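Local coordinates for protein Myo-inositol 2-dehydrogenase (Lactobacillus plantarum WCFS1, PDB 3CEA) that probably catalyses the NAD-dependent oxidation of myo-inositol at its 2-position, holding the cofactor in a Rossmann-type domain, at residues 95-103 against 298-309; 266-274 against 282-290. All coordinates share one frame; numbering follows the deposited sequence.

Contact 1 of 2, residues 95-103 against 298-309. With NAD (nicotinamide-adenine-dinucleotide), chain E.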
loop_
_atom_site.group_PDB
_atom_site.type_symbol
_atom_site.label_atom_id
_atom_site.label_comp_id
_atom_site.label_asym_id
_atom_site.label_seq_id
_atom_site.Cartn_x
_atom_site.Cartn_y
_atom_site.Cartn_z
ATOM N N GLY A 95 44.894 -24.414 7.618
ATOM C CA GLY A 95 45.210 -23.563 6.467
ATOM C C GLY A 95 44.022 -23.163 5.613
ATOM O O GLY A 95 44.181 -22.486 4.593
ATOM N N LEU A 96 42.829 -23.571 6.035
ATOM C CA LEU A 96 41.603 -23.319 5.286
ATOM C C LEU A 96 41.107 -21.882 5.433
ATOM O O LEU A 96 41.326 -21.234 6.461
ATOM C CB LEU A 96 40.502 -24.292 5.730
ATOM C CG LEU A 96 40.385 -25.698 5.124
ATOM C CD1 LEU A 96 41.662 -26.525 5.255
ATOM C CD2 LEU A 96 39.221 -26.429 5.770
ATOM N N ASN A 97 40.451 -21.389 4.386
ATOM C CA ASN A 97 39.694 -20.148 4.459
ATOM C C ASN A 97 38.311 -20.480 4.996
ATOM O O ASN A 97 37.717 -21.487 4.608
ATOM C CB ASN A 97 39.603 -19.487 3.082
ATOM C CG ASN A 97 40.965 -19.123 2.519
ATOM O OD1 ASN A 97 41.536 -18.083 2.858
ATOM N ND2 ASN A 97 41.496 -19.980 1.652
ATOM N N VAL A 98 37.804 -19.644 5.897
ATOM C CA VAL A 98 36.589 -19.975 6.638
ATOM C C VAL A 98 35.464 -18.964 6.432
ATOM O O VAL A 98 35.641 -17.761 6.642
ATOM C CB VAL A 98 36.870 -20.132 8.162
ATOM C CG1 VAL A 98 35.588 -20.439 8.924
ATOM C CG2 VAL A 98 37.905 -21.216 8.417
ATOM N N PHE A 99 34.312 -19.476 6.006
ATOM C CA PHE A 99 33.060 -18.741 6.078
ATOM C C PHE A 99 32.231 -19.355 7.199
ATOM O O PHE A 99 31.746 -20.481 7.080
ATOM C CB PHE A 99 32.307 -18.809 4.748
ATOM C CG PHE A 99 31.031 -18.007 4.725
ATOM C CD1 PHE A 99 29.838 -18.548 5.208
ATOM C CD2 PHE A 99 31.020 -16.713 4.209
ATOM C CE1 PHE A 99 28.658 -17.813 5.189
ATOM C CE2 PHE A 99 29.841 -15.970 4.182
ATOM C CZ PHE A 99 28.657 -16.521 4.674
ATOM N N CYS A 100 32.085 -18.613 8.291
ATOM C CA CYS A 100 31.305 -19.076 9.432
ATOM C C CYS A 100 30.016 -18.277 9.548
ATOM O O CYS A 100 30.027 -17.047 9.454
ATOM C CB CYS A 100 32.123 -18.955 10.722
ATOM S SG CYS A 100 31.409 -19.787 12.158
ATOM N N GLU A 101 28.906 -18.981 9.750
ATOM C CA GLU A 101 27.619 -18.331 9.967
ATOM C C GLU A 101 27.569 -17.578 11.289
ATOM O O GLU A 101 28.350 -17.851 12.204
ATOM C CB GLU A 101 26.464 -19.338 9.891
ATOM C CG GLU A 101 25.834 -19.471 8.504
ATOM C CD GLU A 101 25.261 -18.160 7.962
ATOM O OE1 GLU A 101 25.013 -17.221 8.751
ATOM O OE2 GLU A 101 25.047 -18.076 6.734
ATOM N N LYS A 102 26.651 -16.617 11.366
ATOM C CA LYS A 102 26.434 -15.834 12.575
ATOM C C LYS A 102 25.652 -16.670 13.597
ATOM O O LYS A 102 24.902 -17.567 13.209
ATOM C CB LYS A 102 25.689 -14.532 12.232
ATOM C CG LYS A 102 24.231 -14.708 11.804
ATOM C CD LYS A 102 23.296 -14.556 12.995
ATOM C CE LYS A 102 22.095 -15.482 12.897
ATOM N NZ LYS A 102 21.112 -15.236 13.989
ATOM N N PRO A 103 25.848 -16.412 14.904
ATOM C CA PRO A 103 26.860 -15.541 15.507
ATOM C C PRO A 103 28.197 -16.268 15.619
ATOM O O PRO A 103 28.276 -17.457 15.301
ATOM C CB PRO A 103 26.297 -15.247 16.907
ATOM C CG PRO A 103 25.023 -16.047 17.038
ATOM C CD PRO A 103 24.983 -17.030 15.922
ATOM N N PHE A 298 21.994 -14.055 0.502
ATOM C CA PHE A 298 22.761 -15.256 0.846
ATOM C C PHE A 298 23.676 -15.685 -0.294
ATOM O O PHE A 298 24.814 -16.089 -0.064
ATOM C CB PHE A 298 21.831 -16.416 1.193
ATOM C CG PHE A 298 21.252 -16.351 2.580
ATOM C CD1 PHE A 298 22.081 -16.250 3.696
ATOM C CD2 PHE A 298 19.875 -16.430 2.771
ATOM C CE1 PHE A 298 21.547 -16.206 4.979
ATOM C CE2 PHE A 298 19.327 -16.388 4.054
ATOM C CZ PHE A 298 20.164 -16.275 5.160
ATOM N N THR A 299 23.166 -15.611 -1.521
ATOM C CA THR A 299 23.947 -15.949 -2.702
ATOM C C THR A 299 25.068 -14.928 -2.890
ATOM O O THR A 299 26.233 -15.303 -3.026
ATOM C CB THR A 299 23.053 -16.037 -3.959
ATOM O OG1 THR A 299 22.090 -17.081 -3.778
ATOM C CG2 THR A 299 23.874 -16.340 -5.207
ATOM N N ASP A 300 24.712 -13.645 -2.866
ATOM C CA ASP A 300 25.672 -12.567 -3.092
ATOM C C ASP A 300 26.812 -12.522 -2.065
ATOM O O ASP A 300 27.958 -12.222 -2.428
ATOM C CB ASP A 300 24.957 -11.210 -3.192
ATOM C CG ASP A 300 24.149 -11.059 -4.486
ATOM O OD1 ASP A 300 24.305 -11.889 -5.411
ATOM O OD2 ASP A 300 23.353 -10.098 -4.584
ATOM N N GLU A 301 26.508 -12.832 -0.803
ATOM C CA GLU A 301 27.529 -12.834 0.257
ATOM C C GLU A 301 28.523 -13.984 0.117
ATOM O O GLU A 301 29.720 -13.806 0.358
ATOM C CB GLU A 301 26.902 -12.844 1.658
ATOM C CG GLU A 301 26.276 -14.164 2.078
ATOM C CD GLU A 301 26.068 -14.281 3.573
ATOM O OE1 GLU A 301 26.601 -13.440 4.331
ATOM O OE2 GLU A 301 25.373 -15.229 3.990
ATOM N N VAL A 302 28.020 -15.158 -0.262
ATOM C CA VAL A 302 28.861 -16.336 -0.460
ATOM C C VAL A 302 29.745 -16.140 -1.690
ATOM O O VAL A 302 30.920 -16.514 -1.682
ATOM C CB VAL A 302 28.021 -17.638 -0.548
ATOM C CG1 VAL A 302 28.861 -18.810 -1.046
ATOM C CG2 VAL A 302 27.422 -17.966 0.812
ATOM N N GLN A 303 29.177 -15.533 -2.731
ATOM C CA GLN A 303 29.935 -15.161 -3.920
ATOM C C GLN A 303 31.039 -14.163 -3.568
ATOM O O GLN A 303 32.159 -14.273 -4.070
ATOM C CB GLN A 303 29.013 -14.580 -4.998
ATOM C CG GLN A 303 29.705 -14.300 -6.335
ATOM C CD GLN A 303 30.095 -15.570 -7.068
ATOM O OE1 GLN A 303 29.236 -16.327 -7.524
ATOM N NE2 GLN A 303 31.397 -15.809 -7.187
ATOM N N ASP A 304 30.718 -13.203 -2.703
ATOM C CA ASP A 304 31.690 -12.214 -2.239
ATOM C C ASP A 304 32.843 -12.883 -1.490
ATOM O O ASP A 304 34.005 -12.514 -1.677
ATOM C CB ASP A 304 31.017 -11.152 -1.362
ATOM C CG ASP A 304 31.977 -10.050 -0.926
ATOM O OD1 ASP A 304 32.637 -9.439 -1.799
ATOM O OD2 ASP A 304 32.064 -9.789 0.293
ATOM N N PHE A 305 32.512 -13.869 -0.654
ATOM C CA PHE A 305 33.510 -14.660 0.068
ATOM C C PHE A 305 34.433 -15.413 -0.887
ATOM O O PHE A 305 35.652 -15.396 -0.718
ATOM C CB PHE A 305 32.830 -15.638 1.037
ATOM C CG PHE A 305 33.758 -16.675 1.614
ATOM C CD1 PHE A 305 34.618 -16.354 2.659
ATOM C CD2 PHE A 305 33.767 -17.974 1.115
ATOM C CE1 PHE A 305 35.476 -17.309 3.197
ATOM C CE2 PHE A 305 34.621 -18.939 1.644
ATOM C CZ PHE A 305 35.478 -18.605 2.689
ATOM N N VAL A 306 33.839 -16.078 -1.878
ATOM C CA VAL A 306 34.590 -16.827 -2.886
ATOM C C VAL A 306 35.533 -15.897 -3.652
ATOM O O VAL A 306 36.708 -16.223 -3.843
ATOM C CB VAL A 306 33.643 -17.606 -3.843
ATOM C CG1 VAL A 306 34.396 -18.143 -5.057
ATOM C CG2 VAL A 306 32.966 -18.750 -3.101
ATOM N N ASN A 307 35.017 -14.739 -4.069
ATOM C CA ASN A 307 35.827 -13.701 -4.708
ATOM C C ASN A 307 36.947 -13.218 -3.789
ATOM O O ASN A 307 38.080 -13.019 -4.232
ATOM C CB ASN A 307 34.959 -12.511 -5.131
ATOM C CG ASN A 307 33.926 -12.874 -6.191
ATOM O OD1 ASN A 307 34.150 -13.752 -7.027
ATOM N ND2 ASN A 307 32.786 -12.187 -6.160
ATOM N N ASN A 308 36.618 -13.038 -2.509
ATOM C CA ASN A 308 37.581 -12.596 -1.502
ATOM C C ASN A 308 38.753 -13.557 -1.335
ATOM O O ASN A 308 39.899 -13.121 -1.224
ATOM C CB ASN A 308 36.891 -12.350 -0.155
ATOM C CG ASN A 308 36.142 -11.025 -0.109
ATOM O OD1 ASN A 308 36.227 -10.214 -1.031
ATOM N ND2 ASN A 308 35.399 -10.806 0.972
ATOM N N VAL A 309 38.461 -14.858 -1.323
ATOM C CA VAL A 309 39.503 -15.888 -1.246
ATOM C C VAL A 309 40.405 -15.846 -2.488
ATOM O O VAL A 309 41.631 -15.907 -2.371
ATOM C CB VAL A 309 38.908 -17.314 -1.051
ATOM C CG1 VAL A 309 40.015 -18.366 -1.015
ATOM C CG2 VAL A 309 38.078 -17.390 0.225
HETATM P PA NAD E . 19.802 -26.611 11.926
HETATM O O1A NAD E . 18.606 -26.553 11.055
HETATM O O2A NAD E . 19.504 -27.248 13.228
HETATM O O5B NAD E . 20.984 -27.378 11.147
HETATM C C5B NAD E . 22.165 -27.766 11.820
HETATM C C4B NAD E . 22.943 -28.762 10.964
HETATM O O4B NAD E . 24.256 -28.937 11.470
HETATM C C3B NAD E . 22.290 -30.134 10.941
HETATM O O3B NAD E . 22.249 -30.565 9.603
HETATM C C2B NAD E . 23.210 -31.021 11.757
HETATM O O2B NAD E . 23.288 -32.333 11.248
HETATM C C1B NAD E . 24.550 -30.309 11.660
HETATM N N9A NAD E . 25.361 -30.504 12.877
HETATM C C8A NAD E . 24.978 -30.269 14.174
HETATM N N7A NAD E . 26.010 -30.566 14.996
HETATM C C5A NAD E . 27.047 -30.994 14.240
HETATM C C6A NAD E . 28.328 -31.423 14.570
HETATM N N6A NAD E . 28.788 -31.224 15.800
HETATM N N1A NAD E . 29.194 -31.808 13.562
HETATM C C2A NAD E . 28.789 -31.768 12.237
HETATM N N3A NAD E . 27.512 -31.341 11.917
HETATM C C4A NAD E . 26.655 -30.960 12.903
HETATM O O3 NAD E . 20.392 -25.131 12.168
HETATM P PN NAD E . 20.272 -23.973 11.053
HETATM O O1N NAD E . 20.537 -24.553 9.714
HETATM O O2N NAD E . 19.020 -23.239 11.323
HETATM O O5D NAD E . 21.463 -22.957 11.413
HETATM C C5D NAD E . 22.789 -23.366 11.652
HETATM C C4D NAD E . 23.616 -22.119 11.949
HETATM O O4D NAD E . 23.273 -21.080 11.048
HETATM C C3D NAD E . 23.375 -21.600 13.359
HETATM O O3D NAD E . 24.618 -21.378 13.984
HETATM C C2D NAD E . 22.626 -20.296 13.168
HETATM O O2D NAD E . 23.036 -19.311 14.086
HETATM C C1D NAD E . 22.953 -19.886 11.738
HETATM N N1N NAD E . 21.823 -19.184 11.097
HETATM C C2N NAD E . 22.053 -17.975 10.491
HETATM C C3N NAD E . 21.007 -17.279 9.876
HETATM C C7N NAD E . 21.275 -16.045 9.062
HETATM O O7N NAD E . 20.211 -15.149 8.839
HETATM N N7N NAD E . 22.497 -15.819 8.571
HETATM C C4N NAD E . 19.725 -17.824 9.883
HETATM C C5N NAD E . 19.499 -19.052 10.501
HETATM C C6N NAD E . 20.560 -19.725 11.106
#

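Contact 2 of 2, residues 266-274 against 282-290. With NAD (nicotinamide-adenine-dinucleotide), chain E.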
loop_
_atom_site.group_PDB
_atom_site.type_symbol
_atom_site.label_atom_id
_atom_site.label_comp_id
_atom_site.label_asym_id
_atom_site.label_seq_id
_atom_site.Cartn_x
_atom_site.Cartn_y
_atom_site.Cartn_z
ATOM N N GLY A 266 11.002 -3.148 4.307
ATOM C CA GLY A 266 10.169 -4.316 4.563
ATOM C C GLY A 266 9.063 -4.049 5.567
ATOM O O GLY A 266 8.893 -4.802 6.527
ATOM N N GLU A 267 8.316 -2.970 5.350
ATOM C CA GLU A 267 7.169 -2.642 6.190
ATOM C C GLU A 267 6.180 -3.807 6.183
ATOM O O GLU A 267 5.693 -4.229 7.235
ATOM C CB GLU A 267 6.505 -1.360 5.696
ATOM C CG GLU A 267 5.650 -0.653 6.729
ATOM C CD GLU A 267 5.403 0.806 6.387
ATOM O OE1 GLU A 267 5.824 1.260 5.301
ATOM O OE2 GLU A 267 4.784 1.506 7.214
ATOM N N HIS A 268 5.900 -4.316 4.983
ATOM C CA HIS A 268 5.156 -5.559 4.792
ATOM C C HIS A 268 6.052 -6.564 4.064
ATOM O O HIS A 268 6.777 -6.186 3.137
ATOM C CB HIS A 268 3.878 -5.318 3.979
ATOM C CG HIS A 268 2.946 -4.311 4.583
ATOM N ND1 HIS A 268 2.055 -3.579 3.827
ATOM C CD2 HIS A 268 2.768 -3.909 5.864
ATOM C CE1 HIS A 268 1.366 -2.774 4.617
ATOM N NE2 HIS A 268 1.781 -2.953 5.857
ATOM N N PRO A 269 6.006 -7.848 4.470
ATOM C CA PRO A 269 6.890 -8.830 3.850
ATOM C C PRO A 269 6.279 -9.440 2.585
ATOM O O PRO A 269 6.058 -10.652 2.523
ATOM C CB PRO A 269 7.042 -9.885 4.945
ATOM C CG PRO A 269 5.751 -9.822 5.717
ATOM C CD PRO A 269 5.142 -8.458 5.499
ATOM N N ASP A 270 6.016 -8.601 1.586
ATOM C CA ASP A 270 5.312 -9.030 0.375
ATOM C C ASP A 270 6.027 -10.170 -0.348
ATOM O O ASP A 270 7.230 -10.092 -0.611
ATOM C CB ASP A 270 5.097 -7.849 -0.582
ATOM C CG ASP A 270 4.330 -6.693 0.058
ATOM O OD1 ASP A 270 3.496 -6.928 0.970
ATOM O OD2 ASP A 270 4.570 -5.539 -0.364
ATOM N N LEU A 271 5.271 -11.226 -0.649
ATOM C CA LEU A 271 5.783 -12.395 -1.356
ATOM C C LEU A 271 6.194 -12.059 -2.788
ATOM O O LEU A 271 7.265 -12.456 -3.245
ATOM C CB LEU A 271 4.732 -13.513 -1.358
ATOM C CG LEU A 271 5.011 -14.800 -2.142
ATOM C CD1 LEU A 271 6.140 -15.612 -1.514
ATOM C CD2 LEU A 271 3.742 -15.639 -2.244
ATOM N N ASN A 272 5.334 -11.325 -3.486
ATOM C CA ASN A 272 5.556 -10.989 -4.883
ATOM C C ASN A 272 4.861 -9.679 -5.253
ATOM O O ASN A 272 4.582 -8.857 -4.380
ATOM C CB ASN A 272 5.094 -12.138 -5.791
ATOM C CG ASN A 272 3.674 -12.606 -5.485
ATOM O OD1 ASN A 272 2.825 -11.838 -5.033
ATOM N ND2 ASN A 272 3.416 -13.877 -5.738
ATOM N N ARG A 273 4.577 -9.498 -6.539
ATOM C CA ARG A 273 3.960 -8.272 -7.034
ATOM C C ARG A 273 2.475 -8.466 -7.356
ATOM O O ARG A 273 1.918 -7.783 -8.221
ATOM C CB ARG A 273 4.716 -7.768 -8.267
ATOM C CG ARG A 273 6.198 -7.523 -8.036
ATOM C CD ARG A 273 6.871 -7.068 -9.317
ATOM N NE ARG A 273 8.293 -6.785 -9.138
ATOM C CZ ARG A 273 8.786 -5.607 -8.763
ATOM N NH1 ARG A 273 7.974 -4.586 -8.510
ATOM N NH2 ARG A 273 10.096 -5.449 -8.631
ATOM N N VAL A 274 1.840 -9.399 -6.651
ATOM C CA VAL A 274 0.432 -9.717 -6.875
ATOM C C VAL A 274 -0.432 -9.198 -5.733
ATOM O O VAL A 274 -0.170 -9.481 -4.563
ATOM C CB VAL A 274 0.192 -11.240 -7.046
ATOM C CG1 VAL A 274 -1.249 -11.517 -7.467
ATOM C CG2 VAL A 274 1.155 -11.826 -8.062
ATOM N N VAL A 282 -8.516 -6.215 0.286
ATOM C CA VAL A 282 -7.341 -6.181 -0.581
ATOM C C VAL A 282 -6.144 -6.802 0.148
ATOM O O VAL A 282 -5.721 -6.314 1.198
ATOM C CB VAL A 282 -7.024 -4.742 -1.043
ATOM C CG1 VAL A 282 -5.812 -4.725 -1.953
ATOM C CG2 VAL A 282 -8.226 -4.136 -1.760
ATOM N N VAL A 283 -5.606 -7.883 -0.414
ATOM C CA VAL A 283 -4.613 -8.698 0.288
ATOM C C VAL A 283 -3.255 -8.759 -0.420
ATOM O O VAL A 283 -3.183 -8.862 -1.646
ATOM C CB VAL A 283 -5.134 -10.150 0.529
ATOM C CG1 VAL A 283 -4.169 -10.929 1.409
ATOM C CG2 VAL A 283 -6.532 -10.142 1.156
ATOM N N ARG A 284 -2.185 -8.694 0.371
ATOM C CA ARG A 284 -0.834 -8.968 -0.116
ATOM C C ARG A 284 -0.249 -10.177 0.603
ATOM O O ARG A 284 0.083 -10.086 1.791
ATOM C CB ARG A 284 0.083 -7.756 0.064
ATOM C CG ARG A 284 -0.229 -6.592 -0.862
ATOM C CD ARG A 284 -0.040 -6.962 -2.331
ATOM N NE ARG A 284 1.356 -7.233 -2.678
ATOM C CZ ARG A 284 2.229 -6.306 -3.069
ATOM N NH1 ARG A 284 1.867 -5.033 -3.155
ATOM N NH2 ARG A 284 3.471 -6.650 -3.371
ATOM N N PRO A 285 -0.132 -11.316 -0.113
ATOM C CA PRO A 285 0.467 -12.536 0.429
ATOM C C PRO A 285 1.891 -12.261 0.884
ATOM O O PRO A 285 2.588 -11.437 0.276
ATOM C CB PRO A 285 0.471 -13.492 -0.769
ATOM C CG PRO A 285 -0.600 -12.989 -1.655
ATOM C CD PRO A 285 -0.577 -11.502 -1.506
ATOM N N SER A 286 2.313 -12.943 1.946
ATOM C CA SER A 286 3.592 -12.660 2.586
ATOM C C SER A 286 4.623 -13.769 2.407
ATOM O O SER A 286 4.274 -14.921 2.141
ATOM C CB SER A 286 3.390 -12.362 4.075
ATOM O OG SER A 286 2.516 -11.263 4.259
ATOM N N LEU A 287 5.895 -13.392 2.536
ATOM C CA LEU A 287 7.012 -14.325 2.586
ATOM C C LEU A 287 6.922 -15.113 3.883
ATOM O O LEU A 287 6.527 -14.568 4.914
ATOM C CB LEU A 287 8.342 -13.568 2.551
ATOM C CG LEU A 287 8.728 -12.788 1.293
ATOM C CD1 LEU A 287 9.525 -11.557 1.667
ATOM C CD2 LEU A 287 9.511 -13.661 0.327
ATOM N N GLN A 288 7.300 -16.387 3.829
ATOM C CA GLN A 288 7.118 -17.299 4.960
ATOM C C GLN A 288 8.406 -17.686 5.697
ATOM O O GLN A 288 8.353 -18.363 6.724
ATOM C CB GLN A 288 6.361 -18.559 4.513
ATOM C CG GLN A 288 4.923 -18.298 4.064
ATOM C CD GLN A 288 4.107 -17.571 5.120
ATOM O OE1 GLN A 288 3.961 -18.049 6.249
ATOM N NE2 GLN A 288 3.575 -16.404 4.757
ATOM N N SER A 289 9.556 -17.264 5.180
ATOM C CA SER A 289 10.833 -17.612 5.800
ATOM C C SER A 289 11.924 -16.590 5.522
ATOM O O SER A 289 11.861 -15.844 4.538
ATOM C CB SER A 289 11.295 -19.002 5.350
ATOM O OG SER A 289 11.477 -19.054 3.948
ATOM N N PHE A 290 12.919 -16.565 6.406
ATOM C CA PHE A 290 14.109 -15.737 6.233
ATOM C C PHE A 290 14.857 -16.114 4.951
ATOM O O PHE A 290 15.438 -15.254 4.292
ATOM C CB PHE A 290 15.034 -15.862 7.456
ATOM C CG PHE A 290 15.637 -17.235 7.637
ATOM C CD1 PHE A 290 14.929 -18.245 8.289
ATOM C CD2 PHE A 290 16.915 -17.518 7.158
ATOM C CE1 PHE A 290 15.482 -19.518 8.455
ATOM C CE2 PHE A 290 17.472 -18.788 7.316
ATOM C CZ PHE A 290 16.753 -19.789 7.968
HETATM P PA NAD E . 19.802 -26.611 11.926
HETATM O O1A NAD E . 18.606 -26.553 11.055
HETATM O O2A NAD E . 19.504 -27.248 13.228
HETATM O O5B NAD E . 20.984 -27.378 11.147
HETATM C C5B NAD E . 22.165 -27.766 11.820
HETATM C C4B NAD E . 22.943 -28.762 10.964
HETATM O O4B NAD E . 24.256 -28.937 11.470
HETATM C C3B NAD E . 22.290 -30.134 10.941
HETATM O O3B NAD E . 22.249 -30.565 9.603
HETATM C C2B NAD E . 23.210 -31.021 11.757
HETATM O O2B NAD E . 23.288 -32.333 11.248
HETATM C C1B NAD E . 24.550 -30.309 11.660
HETATM N N9A NAD E . 25.361 -30.504 12.877
HETATM C C8A NAD E . 24.978 -30.269 14.174
HETATM N N7A NAD E . 26.010 -30.566 14.996
HETATM C C5A NAD E . 27.047 -30.994 14.240
HETATM C C6A NAD E . 28.328 -31.423 14.570
HETATM N N6A NAD E . 28.788 -31.224 15.800
HETATM N N1A NAD E . 29.194 -31.808 13.562
HETATM C C2A NAD E . 28.789 -31.768 12.237
HETATM N N3A NAD E . 27.512 -31.341 11.917
HETATM C C4A NAD E . 26.655 -30.960 12.903
HETATM O O3 NAD E . 20.392 -25.131 12.168
HETATM P PN NAD E . 20.272 -23.973 11.053
HETATM O O1N NAD E . 20.537 -24.553 9.714
HETATM O O2N NAD E . 19.020 -23.239 11.323
HETATM O O5D NAD E . 21.463 -22.957 11.413
HETATM C C5D NAD E . 22.789 -23.366 11.652
HETATM C C4D NAD E . 23.616 -22.119 11.949
HETATM O O4D NAD E . 23.273 -21.080 11.048
HETATM C C3D NAD E . 23.375 -21.600 13.359
HETATM O O3D NAD E . 24.618 -21.378 13.984
HETATM C C2D NAD E . 22.626 -20.296 13.168
HETATM O O2D NAD E . 23.036 -19.311 14.086
HETATM C C1D NAD E . 22.953 -19.886 11.738
HETATM N N1N NAD E . 21.823 -19.184 11.097
HETATM C C2N NAD E . 22.053 -17.975 10.491
HETATM C C3N NAD E . 21.007 -17.279 9.876
HETATM C C7N NAD E . 21.275 -16.045 9.062
HETATM O O7N NAD E . 20.211 -15.149 8.839
HETATM N N7N NAD E . 22.497 -15.819 8.571
HETATM C C4N NAD E . 19.725 -17.824 9.883
HETATM C C5N NAD E . 19.499 -19.052 10.501
HETATM C C6N NAD E . 20.560 -19.725 11.106
HETATM O O HOH W 1 2.650 -9.078 2.443
HETATM O O HOH W 2 2.577 -9.710 -2.525
#

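Contact 1 of 2, residues 95-103 against 298-309
F99 of strand 97-100 and F305 of helix 295-311 form an edge-to-face pair, their centroids 5.4 Å apart and their planes at 69°. Followed outward, F99 first sets CB over the middle of the F305 ring, 3.7 Å from its centroid, a CH-pi contact 6° off the normal. With CG anti to the backbone N (chi1 -177°), the ring then points toward the N-terminal end of the helix: CD2 lies 3.8 Å from F305 CG, and CZ ends 3.6 Å from E301 OE2, which meets the ring at its edge. V309 packs on the other face of F305, its CG1 3.5 Å from N97 ND2, which is hydrogen-bonded to D73 O, as N97 OD1 is to I125 N. Beyond the strand, E101 OE1 accepts a 2.9 Å hydrogen bond from the nicotinamide amide, NAD N7N, while OE2 is hydrogen-bonded to H23 NE2 and lies 4.0 Å from E301 OE2. Replacing E101 by an alanine is likely to cost the NAD carboxamide its acceptor and H23 its partner, leaving the nicotinamide less firmly oriented. The helix runs nearly antiparallel to strand 97-100 of the parallel Rossmann sheet, flanked by helix 20-29, and F76 of adjacent strand 74-77 meets both phenylalanine rings.

Contact 2 of 2, residues 266-274 against 282-290
A single beta bridge between D270 and S286 ties the loop after strand 262-265 to the chain leaving strand 283-284, at the base of the hairpin arm formed by strands 274-278 and 283-284. Two backbone hydrogen bonds make it: L287 N to P269 O at 2.7 Å and L271 N to P285 O at 2.8 Å. P269, the centre of an inverse gamma turn, also receives a CA-H...O contact from S286 on its carbonyl oxygen. L271 CD2 rests 4.2 Å from P285 CB, and L287 CD1 lies beside D270 O.

R284 carries the polar half. Its chain, bent at chi2 and chi3 (-63° and -66°), folds back so that NH2 donates to N272 O at 2.7 Å, in the plane of that carbonyl. D270 OD2 stands over one face of the guanidinium, 3.4 Å from NH2; no N-H points at it, and the salt bridge is one of charge alone. One water accepts from R284 NE and donates to N272 O, and a second joins D270 OD1, R284 O and S286 OG. N272 OD1 in turn accepts from V274 N, closing an Asx turn.

R273 reaches D270 O of the second subunit, and strands of the second and third subunits pair with V274 and with V282 to R284. The guanidinium thus combines a directed bond to a backbone carbonyl with a face-on carboxylate, and the waters extend the polar links between the two chain segments. The bond from NH2 to N272 O and the water on NE probably fix the rotation of the guanidinium, while D270 contributes charge over its face.

How the contacts relate
Contact 2 is nested along the chain inside the large loop that contact 1 closes. Their centres lie about 29 Å apart, one against the Rossmann sheet and the other at the root of the intersubunit arm, yet their ends meet at the cofactor. F298, near the start of helix 295-311, packs its CZ 4.0 Å from CD2 of F290. The two phenylalanines serve different parts of the nicotinamide: F298 CE1 approaches the carboxamide at N7N, 3.7 Å away, whereas F290 CE2 comes within 3.5 Å of ring atom C4N, the carbon that takes up hydride in NAD-dependent dehydrogenases. The short run between residues 290 and 298 therefore connects the assembly-facing contact 2 to the pocket shared with contact 1.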